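Local structure of pectinesterase inhibitor (Actinidia chinensis, 1XG2) at residues B[3-9]-B[29-34]; B[108-113]-B[136-141]; B[38-43]-B[89-94]. The protein inhibits pectin methylesterase by forming a complex with the enzyme, and may take part in regulating fruit ripening. One frame throughout, in Å; residues are numbered along the deposited sequence.

Contact 1: residues B[3-9]-B[29-34]; sequences NHLISEI and SASKDL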
ATOM      1  N   ASN B   3     -20.193 -14.526  26.887  1.00 22.23           N
ATOM      2  CA  ASN B   3     -18.823 -14.865  26.515  1.00 20.99           C
ATOM      3  C   ASN B   3     -17.893 -13.743  26.991  1.00 20.30           C
ATOM      4  O   ASN B   3     -18.000 -12.605  26.526  1.00 20.17           O
ATOM      5  CB  ASN B   3     -18.717 -15.063  24.992  1.00 20.82           C
ATOM      6  CG  ASN B   3     -17.496 -15.884  24.586  1.00 19.94           C
ATOM      7  OD1 ASN B   3     -16.395 -15.719  25.135  1.00 19.79           O
ATOM      8  ND2 ASN B   3     -17.680 -16.766  23.629  1.00 16.59           N
ATOM      9  N   HIS B   4     -17.013 -14.061  27.947  1.00 19.53           N
ATOM     10  CA  HIS B   4     -16.071 -13.075  28.488  1.00 18.92           C
ATOM     11  C   HIS B   4     -15.167 -12.498  27.401  1.00 17.90           C
ATOM     12  O   HIS B   4     -14.674 -11.368  27.530  1.00 17.24           O
ATOM     13  CB  HIS B   4     -15.221 -13.655  29.644  1.00 18.98           C
ATOM     14  CG  HIS B   4     -14.126 -14.577  29.204  1.00 20.27           C
ATOM     15  ND1 HIS B   4     -14.371 -15.772  28.561  1.00 22.15           N
ATOM     16  CD2 HIS B   4     -12.780 -14.496  29.347  1.00 20.17           C
ATOM     17  CE1 HIS B   4     -13.224 -16.374  28.309  1.00 21.71           C
ATOM     18  NE2 HIS B   4     -12.244 -15.623  28.784  1.00 21.82           N
ATOM     19  N   LEU B   5     -14.956 -13.261  26.333  1.00 17.39           N
ATOM     20  CA  LEU B   5     -14.117 -12.798  25.226  1.00 17.41           C
ATOM     21  C   LEU B   5     -14.709 -11.551  24.557  1.00 17.09           C
ATOM     22  O   LEU B   5     -13.964 -10.701  24.086  1.00 16.42           O
ATOM     23  CB  LEU B   5     -13.893 -13.905  24.194  1.00 17.55           C
ATOM     24  CG  LEU B   5     -13.097 -15.117  24.686  1.00 18.29           C
ATOM     25  CD1 LEU B   5     -13.031 -16.204  23.619  1.00 18.47           C
ATOM     26  CD2 LEU B   5     -11.687 -14.691  25.132  1.00 19.21           C
ATOM     27  N   ILE B   6     -16.037 -11.444  24.530  1.00 16.98           N
ATOM     28  CA  ILE B   6     -16.709 -10.268  23.957  1.00 17.18           C
ATOM     29  C   ILE B   6     -16.292  -9.003  24.666  1.00 17.39           C
ATOM     30  O   ILE B   6     -16.157  -7.973  24.025  1.00 17.23           O
ATOM     31  CB  ILE B   6     -18.249 -10.434  23.966  1.00 17.37           C
ATOM     32  CG1 ILE B   6     -18.656 -11.446  22.895  1.00 19.63           C
ATOM     33  CG2 ILE B   6     -18.972  -9.101  23.721  1.00 17.74           C
ATOM     34  CD1 ILE B   6     -20.057 -12.017  23.086  1.00 21.19           C
ATOM     35  N   SER B   7     -16.066  -9.070  25.977  1.00 17.55           N
ATOM     36  CA  SER B   7     -15.615  -7.902  26.733  1.00 18.10           C
ATOM     37  C   SER B   7     -14.193  -7.460  26.394  1.00 18.02           C
ATOM     38  O   SER B   7     -13.823  -6.318  26.660  1.00 18.18           O
ATOM     39  CB  SER B   7     -15.742  -8.140  28.245  1.00 18.52           C
ATOM     40  OG  SER B   7     -14.721  -9.028  28.666  1.00 21.61           O
ATOM     41  N   GLU B   8     -13.402  -8.354  25.807  1.00 17.66           N
ATOM     42  CA  GLU B   8     -12.075  -7.990  25.311  1.00 17.40           C
ATOM     43  C   GLU B   8     -12.053  -7.512  23.873  1.00 16.89           C
ATOM     44  O   GLU B   8     -11.095  -6.857  23.454  1.00 16.61           O
ATOM     45  CB  GLU B   8     -11.131  -9.182  25.418  1.00 17.30           C
ATOM     46  CG  GLU B   8     -10.928  -9.675  26.835  1.00 19.29           C
ATOM     47  CD  GLU B   8      -9.867 -10.756  26.889  1.00 19.28           C
ATOM     48  OE1 GLU B   8     -10.117 -11.798  27.503  1.00 18.91           O
ATOM     49  OE2 GLU B   8      -8.797 -10.548  26.288  1.00 22.66           O
ATOM     50  N   ILE B   9     -13.077  -7.873  23.105  1.00 16.19           N
ATOM     51  CA  ILE B   9     -13.107  -7.576  21.677  1.00 15.15           C
ATOM     52  C   ILE B   9     -13.815  -6.264  21.404  1.00 15.20           C
ATOM     53  O   ILE B   9     -13.218  -5.326  20.894  1.00 14.57           O
ATOM     54  CB  ILE B   9     -13.786  -8.725  20.900  1.00 14.69           C
ATOM     55  CG1 ILE B   9     -12.969 -10.012  21.025  1.00 13.33           C
ATOM     56  CG2 ILE B   9     -13.901  -8.374  19.425  1.00 14.68           C
ATOM     57  CD1 ILE B   9     -13.751 -11.263  20.611  1.00 13.87           C
ATOM     58  N   SER B  29     -22.885 -18.304  20.529  1.00 27.18           N
ATOM     59  CA  SER B  29     -21.809 -17.412  20.972  1.00 27.18           C
ATOM     60  C   SER B  29     -21.003 -17.942  22.173  1.00 27.38           C
ATOM     61  O   SER B  29     -19.773 -17.925  22.150  1.00 26.57           O
ATOM     62  CB  SER B  29     -22.371 -16.036  21.329  1.00 27.68           C
ATOM     63  OG  SER B  29     -21.365 -15.252  21.955  1.00 27.31           O
ATOM     64  N   ALA B  30     -21.693 -18.419  23.211  1.00 27.23           N
ATOM     65  CA  ALA B  30     -21.023 -18.812  24.457  1.00 27.27           C
ATOM     66  C   ALA B  30     -20.066 -20.009  24.299  1.00 27.19           C
ATOM     67  O   ALA B  30     -19.114 -20.161  25.073  1.00 27.36           O
ATOM     68  CB  ALA B  30     -22.069 -19.098  25.556  1.00 27.68           C
ATOM     69  N   SER B  31     -20.323 -20.858  23.310  1.00 26.98           N
ATOM     70  CA  SER B  31     -19.464 -22.013  23.043  1.00 26.95           C
ATOM     71  C   SER B  31     -18.203 -21.683  22.210  1.00 26.07           C
ATOM     72  O   SER B  31     -17.371 -22.567  21.966  1.00 25.91           O
ATOM     73  CB  SER B  31     -20.287 -23.111  22.348  1.00 27.27           C
ATOM     74  OG  SER B  31     -20.501 -22.806  20.975  1.00 28.71           O
ATOM     75  N   LYS B  32     -18.050 -20.426  21.783  1.00 24.80           N
ATOM     76  CA  LYS B  32     -16.975 -20.048  20.846  1.00 23.62           C
ATOM     77  C   LYS B  32     -15.711 -19.582  21.559  1.00 22.37           C
ATOM     78  O   LYS B  32     -15.767 -18.779  22.480  1.00 21.95           O
ATOM     79  CB  LYS B  32     -17.438 -18.926  19.900  1.00 23.58           C
ATOM     80  CG  LYS B  32     -18.666 -19.249  19.070  1.00 24.29           C
ATOM     81  CD  LYS B  32     -18.369 -20.258  17.963  1.00 24.75           C
ATOM     82  CE  LYS B  32     -19.651 -20.668  17.236  1.00 25.15           C
ATOM     83  NZ  LYS B  32     -19.927 -19.828  16.055  1.00 23.71           N
ATOM     84  N   ASP B  33     -14.561 -20.057  21.106  1.00 21.13           N
ATOM     85  CA  ASP B  33     -13.288 -19.508  21.572  1.00 20.51           C
ATOM     86  C   ASP B  33     -12.870 -18.372  20.633  1.00 19.15           C
ATOM     87  O   ASP B  33     -13.619 -18.017  19.725  1.00 17.58           O
ATOM     88  CB  ASP B  33     -12.211 -20.612  21.705  1.00 21.27           C
ATOM     89  CG  ASP B  33     -11.977 -21.391  20.421  1.00 23.11           C
ATOM     90  OD1 ASP B  33     -12.509 -21.011  19.361  1.00 23.81           O
ATOM     91  OD2 ASP B  33     -11.255 -22.422  20.378  1.00 27.22           O
ATOM     92  N   LEU B  34     -11.688 -17.801  20.833  1.00 18.47           N
ATOM     93  CA  LEU B  34     -11.254 -16.683  19.997  1.00 17.94           C
ATOM     94  C   LEU B  34     -11.276 -17.061  18.525  1.00 17.31           C
ATOM     95  O   LEU B  34     -11.725 -16.286  17.705  1.00 15.95           O
ATOM     96  CB  LEU B  34      -9.858 -16.167  20.384  1.00 18.46           C
ATOM     97  CG  LEU B  34      -9.784 -15.038  21.403  1.00 19.90           C
ATOM     98  CD1 LEU B  34      -8.321 -14.677  21.710  1.00 19.08           C
ATOM     99  CD2 LEU B  34     -10.569 -13.803  20.952  1.00 19.43           C
TER
HETATM  100  O   HOH W   1     -22.078 -14.577  24.479  1.00 29.59           O

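Contact 2: residues B[108-113]-B[136-141]; sequences AFDGAG and LEDLCD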
ATOM      1  N   ALA B 108      -8.675  -5.686   3.431  1.00 10.56           N
ATOM      2  CA  ALA B 108     -10.122  -5.669   3.216  1.00 10.86           C
ATOM      3  C   ALA B 108     -10.727  -4.369   3.732  1.00 10.72           C
ATOM      4  O   ALA B 108     -11.461  -3.703   3.020  1.00 11.39           O
ATOM      5  CB  ALA B 108     -10.774  -6.849   3.912  1.00 11.63           C
ATOM      6  N   PHE B 109     -10.403  -4.025   4.971  1.00 11.04           N
ATOM      7  CA  PHE B 109     -10.768  -2.739   5.570  1.00 10.94           C
ATOM      8  C   PHE B 109     -10.493  -1.591   4.619  1.00 10.69           C
ATOM      9  O   PHE B 109     -11.318  -0.711   4.436  1.00 10.43           O
ATOM     10  CB  PHE B 109      -9.969  -2.564   6.877  1.00 10.92           C
ATOM     11  CG  PHE B 109     -10.246  -1.288   7.615  1.00 10.33           C
ATOM     12  CD1 PHE B 109     -10.940  -1.309   8.808  1.00 12.94           C
ATOM     13  CD2 PHE B 109      -9.788  -0.070   7.135  1.00 11.74           C
ATOM     14  CE1 PHE B 109     -11.199  -0.130   9.499  1.00 13.79           C
ATOM     15  CE2 PHE B 109     -10.034   1.108   7.822  1.00 12.90           C
ATOM     16  CZ  PHE B 109     -10.740   1.076   9.005  1.00 13.09           C
ATOM     17  N   ASP B 110      -9.310  -1.599   4.022  1.00 11.12           N
ATOM     18  CA  ASP B 110      -8.862  -0.523   3.144  1.00 11.22           C
ATOM     19  C   ASP B 110      -9.541  -0.497   1.773  1.00 10.94           C
ATOM     20  O   ASP B 110      -9.433   0.490   1.053  1.00 11.62           O
ATOM     21  CB  ASP B 110      -7.354  -0.627   2.931  1.00 11.12           C
ATOM     22  CG  ASP B 110      -6.555  -0.148   4.128  1.00 12.23           C
ATOM     23  OD1 ASP B 110      -7.122   0.493   5.052  1.00 14.12           O
ATOM     24  OD2 ASP B 110      -5.329  -0.338   4.203  1.00 13.58           O
ATOM     25  N   GLY B 111     -10.180  -1.582   1.371  1.00 11.09           N
ATOM     26  CA  GLY B 111     -11.022  -1.548   0.186  1.00 11.17           C
ATOM     27  C   GLY B 111     -12.152  -0.536   0.348  1.00 11.43           C
ATOM     28  O   GLY B 111     -12.426   0.268  -0.549  1.00 11.80           O
ATOM     29  N   ALA B 112     -12.802  -0.568   1.508  1.00 11.97           N
ATOM     30  CA  ALA B 112     -13.887   0.370   1.805  1.00 11.65           C
ATOM     31  C   ALA B 112     -13.339   1.794   1.929  1.00 11.96           C
ATOM     32  O   ALA B 112     -13.946   2.753   1.455  1.00 12.54           O
ATOM     33  CB  ALA B 112     -14.591  -0.040   3.084  1.00 12.26           C
ATOM     34  N   GLY B 113     -12.177   1.926   2.554  1.00 11.78           N
ATOM     35  CA  GLY B 113     -11.548   3.219   2.742  1.00 12.10           C
ATOM     36  C   GLY B 113     -11.077   3.843   1.447  1.00 12.20           C
ATOM     37  O   GLY B 113     -11.090   5.068   1.291  1.00 12.47           O
ATOM     38  N   LEU B 136     -18.276  -1.986   6.496  1.00 12.29           N
ATOM     39  CA  LEU B 136     -17.232  -2.961   6.228  1.00 11.81           C
ATOM     40  C   LEU B 136     -16.037  -2.666   7.113  1.00 11.69           C
ATOM     41  O   LEU B 136     -15.401  -3.580   7.610  1.00 11.30           O
ATOM     42  CB  LEU B 136     -16.795  -2.929   4.773  1.00 11.80           C
ATOM     43  CG  LEU B 136     -15.736  -3.980   4.433  1.00 10.60           C
ATOM     44  CD1 LEU B 136     -16.231  -5.362   4.799  1.00  9.15           C
ATOM     45  CD2 LEU B 136     -15.365  -3.898   2.945  1.00 11.16           C
ATOM     46  N   GLU B 137     -15.731  -1.387   7.282  1.00 12.00           N
ATOM     47  CA  GLU B 137     -14.605  -0.971   8.112  1.00 12.74           C
ATOM     48  C   GLU B 137     -14.820  -1.437   9.551  1.00 12.69           C
ATOM     49  O   GLU B 137     -13.927  -2.036  10.158  1.00 13.25           O
ATOM     50  CB  GLU B 137     -14.418   0.545   8.055  1.00 12.92           C
ATOM     51  CG  GLU B 137     -13.792   1.056   6.766  1.00 13.89           C
ATOM     52  CD  GLU B 137     -13.677   2.569   6.727  1.00 17.59           C
ATOM     53  OE1 GLU B 137     -14.230   3.241   7.621  1.00 17.86           O
ATOM     54  OE2 GLU B 137     -13.034   3.089   5.799  1.00 19.22           O
ATOM     55  N   ASP B 138     -16.021  -1.211  10.077  1.00 13.16           N
ATOM     56  CA  ASP B 138     -16.357  -1.597  11.453  1.00 13.10           C
ATOM     57  C   ASP B 138     -16.283  -3.118  11.631  1.00 12.80           C
ATOM     58  O   ASP B 138     -15.792  -3.623  12.651  1.00 12.65           O
ATOM     59  CB  ASP B 138     -17.746  -1.061  11.836  1.00 13.39           C
ATOM     60  CG  ASP B 138     -17.798   0.460  11.894  1.00 14.32           C
ATOM     61  OD1 ASP B 138     -18.914   1.055  11.907  1.00 14.65           O
ATOM     62  OD2 ASP B 138     -16.771   1.157  11.930  1.00 15.04           O
ATOM     63  N   LEU B 139     -16.772  -3.852  10.638  1.00 12.19           N
ATOM     64  CA  LEU B 139     -16.802  -5.301  10.702  1.00 11.54           C
ATOM     65  C   LEU B 139     -15.409  -5.892  10.594  1.00 11.26           C
ATOM     66  O   LEU B 139     -15.087  -6.849  11.298  1.00 11.07           O
ATOM     67  CB  LEU B 139     -17.686  -5.874   9.593  1.00 11.61           C
ATOM     68  CG  LEU B 139     -19.167  -5.555   9.799  1.00 12.94           C
ATOM     69  CD1 LEU B 139     -20.011  -6.086   8.644  1.00 14.85           C
ATOM     70  CD2 LEU B 139     -19.644  -6.076  11.142  1.00 13.01           C
ATOM     71  N   CYS B 140     -14.599  -5.320   9.707  1.00 10.82           N
ATOM     72  CA  CYS B 140     -13.222  -5.783   9.519  1.00 11.13           C
ATOM     73  C   CYS B 140     -12.399  -5.494  10.770  1.00 11.02           C
ATOM     74  O   CYS B 140     -11.467  -6.232  11.110  1.00 10.49           O
ATOM     75  CB  CYS B 140     -12.593  -5.125   8.304  1.00 10.99           C
ATOM     76  SG  CYS B 140     -13.117  -5.812   6.711  1.00 12.13           S
ATOM     77  N   ASP B 141     -12.751  -4.424  11.471  1.00 11.71           N
ATOM     78  CA  ASP B 141     -12.070  -4.086  12.711  1.00 12.13           C
ATOM     79  C   ASP B 141     -12.295  -5.151  13.799  1.00 12.02           C
ATOM     80  O   ASP B 141     -11.405  -5.402  14.607  1.00 11.85           O
ATOM     81  CB  ASP B 141     -12.503  -2.716  13.195  1.00 12.75           C
ATOM     82  CG  ASP B 141     -11.504  -2.095  14.125  1.00 15.04           C
ATOM     83  OD1 ASP B 141     -10.279  -2.239  13.902  1.00 16.52           O
ATOM     84  OD2 ASP B 141     -11.849  -1.419  15.094  1.00 15.31           O
TER

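Contact 3: residues B[38-43]-B[89-94]; sequences GQFSID and AKQFLT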
ATOM      1  N   GLY B  38     -13.509 -15.381  15.611  1.00 15.02           N
ATOM      2  CA  GLY B  38     -12.798 -14.934  14.419  1.00 14.82           C
ATOM      3  C   GLY B  38     -13.427 -15.386  13.112  1.00 14.80           C
ATOM      4  O   GLY B  38     -13.675 -14.573  12.226  1.00 14.29           O
ATOM      5  N   GLN B  39     -13.701 -16.681  12.990  1.00 15.07           N
ATOM      6  CA  GLN B  39     -14.298 -17.210  11.768  1.00 15.46           C
ATOM      7  C   GLN B  39     -15.683 -16.622  11.544  1.00 15.49           C
ATOM      8  O   GLN B  39     -16.060 -16.311  10.422  1.00 15.32           O
ATOM      9  CB  GLN B  39     -14.381 -18.741  11.793  1.00 15.92           C
ATOM     10  CG  GLN B  39     -13.028 -19.473  11.790  1.00 15.94           C
ATOM     11  CD  GLN B  39     -12.250 -19.381  10.464  1.00 17.97           C
ATOM     12  OE1 GLN B  39     -12.682 -18.680   9.537  1.00 22.06           O
ATOM     13  NE2 GLN B  39     -11.132 -20.067  10.369  1.00 15.62           N
ATOM     14  N   PHE B  40     -16.425 -16.436  12.627  1.00 15.45           N
ATOM     15  CA  PHE B  40     -17.770 -15.891  12.531  1.00 15.48           C
ATOM     16  C   PHE B  40     -17.693 -14.459  12.021  1.00 14.73           C
ATOM     17  O   PHE B  40     -18.460 -14.052  11.139  1.00 14.97           O
ATOM     18  CB  PHE B  40     -18.453 -15.934  13.904  1.00 16.06           C
ATOM     19  CG  PHE B  40     -19.858 -15.448  13.888  1.00 17.06           C
ATOM     20  CD1 PHE B  40     -20.881 -16.279  13.456  1.00 19.43           C
ATOM     21  CD2 PHE B  40     -20.162 -14.155  14.278  1.00 18.52           C
ATOM     22  CE1 PHE B  40     -22.199 -15.831  13.422  1.00 21.14           C
ATOM     23  CE2 PHE B  40     -21.481 -13.697  14.235  1.00 19.48           C
ATOM     24  CZ  PHE B  40     -22.498 -14.544  13.817  1.00 20.31           C
ATOM     25  N   SER B  41     -16.742 -13.723  12.576  1.00 14.09           N
ATOM     26  CA  SER B  41     -16.585 -12.313  12.261  1.00 13.92           C
ATOM     27  C   SER B  41     -16.079 -12.128  10.834  1.00 13.82           C
ATOM     28  O   SER B  41     -16.495 -11.232  10.111  1.00 13.24           O
ATOM     29  CB  SER B  41     -15.586 -11.711  13.250  1.00 14.37           C
ATOM     30  OG  SER B  41     -16.357 -11.540  14.569  0.50 13.75           O
ATOM     31  N   ILE B  42     -15.232 -13.023  10.325  1.00 13.88           N
ATOM     32  CA  ILE B  42     -14.818 -12.935   8.920  1.00 13.84           C
ATOM     33  C   ILE B  42     -16.036 -13.180   8.027  1.00 14.05           C
ATOM     34  O   ILE B  42     -16.237 -12.472   7.061  1.00 13.82           O
ATOM     35  CB  ILE B  42     -13.675 -13.937   8.578  1.00 13.99           C
ATOM     36  CG1 ILE B  42     -12.404 -13.616   9.355  1.00 14.06           C
ATOM     37  CG2 ILE B  42     -13.354 -13.912   7.079  1.00 14.33           C
ATOM     38  CD1 ILE B  42     -11.408 -14.784   9.379  1.00 15.56           C
ATOM     39  N   ASP B  43     -16.843 -14.173   8.367  1.00 14.75           N
ATOM     40  CA  ASP B  43     -18.034 -14.509   7.584  1.00 16.00           C
ATOM     41  C   ASP B  43     -18.966 -13.310   7.472  1.00 15.74           C
ATOM     42  O   ASP B  43     -19.466 -13.017   6.393  1.00 15.48           O
ATOM     43  CB  ASP B  43     -18.800 -15.674   8.210  1.00 16.40           C
ATOM     44  CG  ASP B  43     -18.111 -17.018   8.017  1.00 19.00           C
ATOM     45  OD1 ASP B  43     -17.051 -17.107   7.333  1.00 20.21           O
ATOM     46  OD2 ASP B  43     -18.573 -18.048   8.551  1.00 22.22           O
ATOM     47  N   ALA B  89      -8.372 -14.847   4.488  1.00 16.55           N
ATOM     48  CA  ALA B  89      -8.307 -14.659   5.933  1.00 16.39           C
ATOM     49  C   ALA B  89      -8.819 -15.888   6.684  1.00 16.20           C
ATOM     50  O   ALA B  89      -8.250 -16.273   7.697  1.00 15.23           O
ATOM     51  CB  ALA B  89      -9.103 -13.416   6.346  1.00 16.04           C
ATOM     52  N   LYS B  90      -9.880 -16.518   6.193  1.00 17.03           N
ATOM     53  CA  LYS B  90     -10.390 -17.728   6.855  1.00 17.49           C
ATOM     54  C   LYS B  90      -9.325 -18.833   6.942  1.00 17.57           C
ATOM     55  O   LYS B  90      -9.169 -19.487   7.974  1.00 16.64           O
ATOM     56  CB  LYS B  90     -11.620 -18.279   6.133  1.00 18.31           C
ATOM     57  CG  LYS B  90     -12.843 -17.357   6.162  1.00 20.19           C
ATOM     58  CD  LYS B  90     -14.123 -18.059   5.679  1.00 23.20           C
ATOM     59  CE  LYS B  90     -14.645 -19.162   6.656  1.00 24.50           C
ATOM     60  NZ  LYS B  90     -15.016 -18.720   8.053  1.00 24.52           N
ATOM     61  N   GLN B  91      -8.615 -19.055   5.844  1.00 18.19           N
ATOM     62  CA  GLN B  91      -7.610 -20.121   5.788  1.00 18.76           C
ATOM     63  C   GLN B  91      -6.434 -19.804   6.700  1.00 17.67           C
ATOM     64  O   GLN B  91      -5.882 -20.682   7.346  1.00 17.33           O
ATOM     65  CB  GLN B  91      -7.099 -20.314   4.355  1.00 19.95           C
ATOM     66  CG  GLN B  91      -8.136 -20.773   3.328  1.00 23.94           C
ATOM     67  CD  GLN B  91      -7.565 -20.795   1.888  1.00 29.99           C
ATOM     68  OE1 GLN B  91      -7.434 -21.866   1.279  1.00 34.45           O
ATOM     69  NE2 GLN B  91      -7.220 -19.615   1.355  1.00 31.42           N
ATOM     70  N   PHE B  92      -6.042 -18.533   6.744  1.00 17.08           N
ATOM     71  CA  PHE B  92      -4.946 -18.107   7.603  1.00 16.42           C
ATOM     72  C   PHE B  92      -5.304 -18.308   9.083  1.00 16.15           C
ATOM     73  O   PHE B  92      -4.475 -18.755   9.885  1.00 15.72           O
ATOM     74  CB  PHE B  92      -4.589 -16.628   7.339  1.00 16.38           C
ATOM     75  CG  PHE B  92      -3.866 -16.380   6.038  1.00 16.41           C
ATOM     76  CD1 PHE B  92      -4.343 -15.426   5.139  1.00 17.33           C
ATOM     77  CD2 PHE B  92      -2.701 -17.068   5.721  1.00 17.09           C
ATOM     78  CE1 PHE B  92      -3.686 -15.183   3.943  1.00 17.28           C
ATOM     79  CE2 PHE B  92      -2.026 -16.813   4.525  1.00 17.40           C
ATOM     80  CZ  PHE B  92      -2.521 -15.874   3.640  1.00 17.75           C
ATOM     81  N   LEU B  93      -6.542 -17.994   9.450  1.00 16.11           N
ATOM     82  CA  LEU B  93      -6.980 -18.180  10.831  1.00 16.67           C
ATOM     83  C   LEU B  93      -6.937 -19.680  11.204  1.00 16.57           C
ATOM     84  O   LEU B  93      -6.437 -20.040  12.267  1.00 16.40           O
ATOM     85  CB  LEU B  93      -8.377 -17.576  11.043  1.00 16.62           C
ATOM     86  CG  LEU B  93      -9.037 -17.701  12.420  1.00 17.46           C
ATOM     87  CD1 LEU B  93      -8.120 -17.270  13.542  1.00 18.32           C
ATOM     88  CD2 LEU B  93     -10.340 -16.888  12.449  1.00 19.06           C
ATOM     89  N   THR B  94      -7.427 -20.531  10.308  1.00 17.28           N
ATOM     90  CA  THR B  94      -7.417 -21.990  10.506  1.00 18.08           C
ATOM     91  C   THR B  94      -6.005 -22.524  10.721  1.00 18.30           C
ATOM     92  O   THR B  94      -5.767 -23.360  11.588  1.00 18.66           O
ATOM     93  CB  THR B  94      -8.031 -22.674   9.289  1.00 18.40           C
ATOM     94  OG1 THR B  94      -9.390 -22.241   9.115  1.00 19.08           O
ATOM     95  CG2 THR B  94      -8.116 -24.214   9.496  1.00 20.23           C
TER

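Contact 1: residues B[3-9]-B[29-34]
Asn3, Leu5 and Leu34 carry most of the contact between residues 3-9 and 29-34. The amide of Asn3 points its ND2 into the turn at 29-32 and spends both N-H groups there: ND2 donates to Lys32 O at 3.0 Å on a nearly straight path (165°), meeting a lone pair, and to Ser29 O at 2.8 Å from above that carbonyl's plane. Both acceptors lie close to the plane of the amide, which fixes its rotation. Ser29 O also accepts from Lys32 N inside its own 3-10 turn, and the two donors arrive from opposite faces of its carbonyl. Asn3 is the N-cap of helix 4-9: its OD1, at the other end of the amide, accepts from Leu5 N at 3.1 Å. A chi1 of -159° sets CG beside the carbonyl carbon, from where OD1 can cap while ND2 faces 29-32. One amide serving as both cap and cross-link illustrates how a single polar side chain can tie a helix start to a neighbouring turn, here joining the N-terminal extension to the four-helix bundle. A water beside this clasp accepts from Asn3 N and lies 2.7 Å from Ser29 OG. Two residues on, Leu5 lays CD1 against the backbone at the beginning of helix 34-60, 3.5 Å from Leu34 N and 4.1 Å from Leu34 CG. Ile9 CD1 and Leu34 CD2 meet at 4.1 Å as their side chains run past each other in opposite directions. Leu149 of helix 127-149 touches both Ile9 and Leu34, while Leu37 packs on Leu5 and Ile9.

Contact 2: residues B[108-113]-B[136-141]
The ring of Phe109 carries the aliphatic part of Glu137 on one face: Glu137 CG stands 3.8 Å from the ring centroid, only 12° off the normal, a CH-pi contact. Beyond CG the glutamate chain is extended, and its carboxylate lies almost parallel to the ring, stacked on it. At the ring edge, near its plane, are Cys140 CB and Asp141 N; Glu137 O lies past the rim on the glutamate's side, 3.4 Å from Phe109 CD1. A chi1 of -180° swings the ring off its own helix and across the neighbouring one. Next to the ring the helices, antiparallel at 166° with axes 8.5 Å apart, close through Ala108 and Ala112, whose CB atoms meet Cys140 SG at 3.8 Å and Leu136 CD2 at 3.9 Å respectively. This is a buried seam of the four-helix bundle. Glu137 OE2 reaches Gly113 CA at 3.4 Å. One edge of the seam faces the enzyme, where Asp110 hydrogen-bonds Asn158 and Gln191 of the pectinesterase chain and Phe109 packs on its Asp188. Buried against an apolar ring face, with Asp110 OD1 6.5 Å from its OE2 and a weak, long ion pair to Arg14, Glu137 may favour the protonated form.

Contact 3: residues B[38-43]-B[89-94]
Helices 38-43 and 89-94 run almost exactly antiparallel, at 176°, with their axes 10.0 Å apart; the nearest CA pair is Gln39 and Lys90. The gap is bridged on the apolar side by Leu93, whose CD2 presses against the backbone of Gly38 and lies 3.4 Å from Gln39 N; the absence of a side chain at Gly38 lets this methyl come so close. Ile42 points CD1 at the same CD2, 3.9 Å away, and its CG2 rests on Lys90 CG. The pair belongs to the inhibitor's four-helix bundle, joining helices 34-60 and 66-95, with Leu101 of helix 98-118 packing on Ile42 and Ala89. Over this apolar layer Gln39 and Lys90 exchange bonds. Lys90 bends at chi3 and chi4, bringing NZ 2.7 Å from Asp43 OD1, a salt bridge on the syn side but tilted well out of the carboxylate plane, and 2.8 Å from Gln39 OE1, above the amide plane. Gln39 NE2 donates in turn to Lys90 O at 3.2 Å (164°), a carbonyl that Thr94 OG1 also uses. A methionine in place of Lys90 would probably leave Asp43 without its cationic mate and Gln39 OE1 without its donor, so that the residue's backbone carbonyl alone would hold the amide.

How the contacts relate
From the N terminus, contact 1 comes first: it brings residues 29-34 back against helix 4-9, closing a loop that contains helix 16-24. Its second segment ends on the first residue of helix 34-60, and contact 3 opens four residues on; that contact closes a long, mainly helical excursion when helix 66-95 returns antiparallel beside it. Contact 2 follows, after contact 3 has closed, pairing helices 98-118 and 127-149 across a shorter connection. The three loops are therefore in series, none nested in or crossing another. Together, contacts 2 and 3, their centres about 15 Å apart, tie the four bundle helices in two antiparallel pairs, while contact 1 joins helix 4-9 to the start of helix 34-60 at one end.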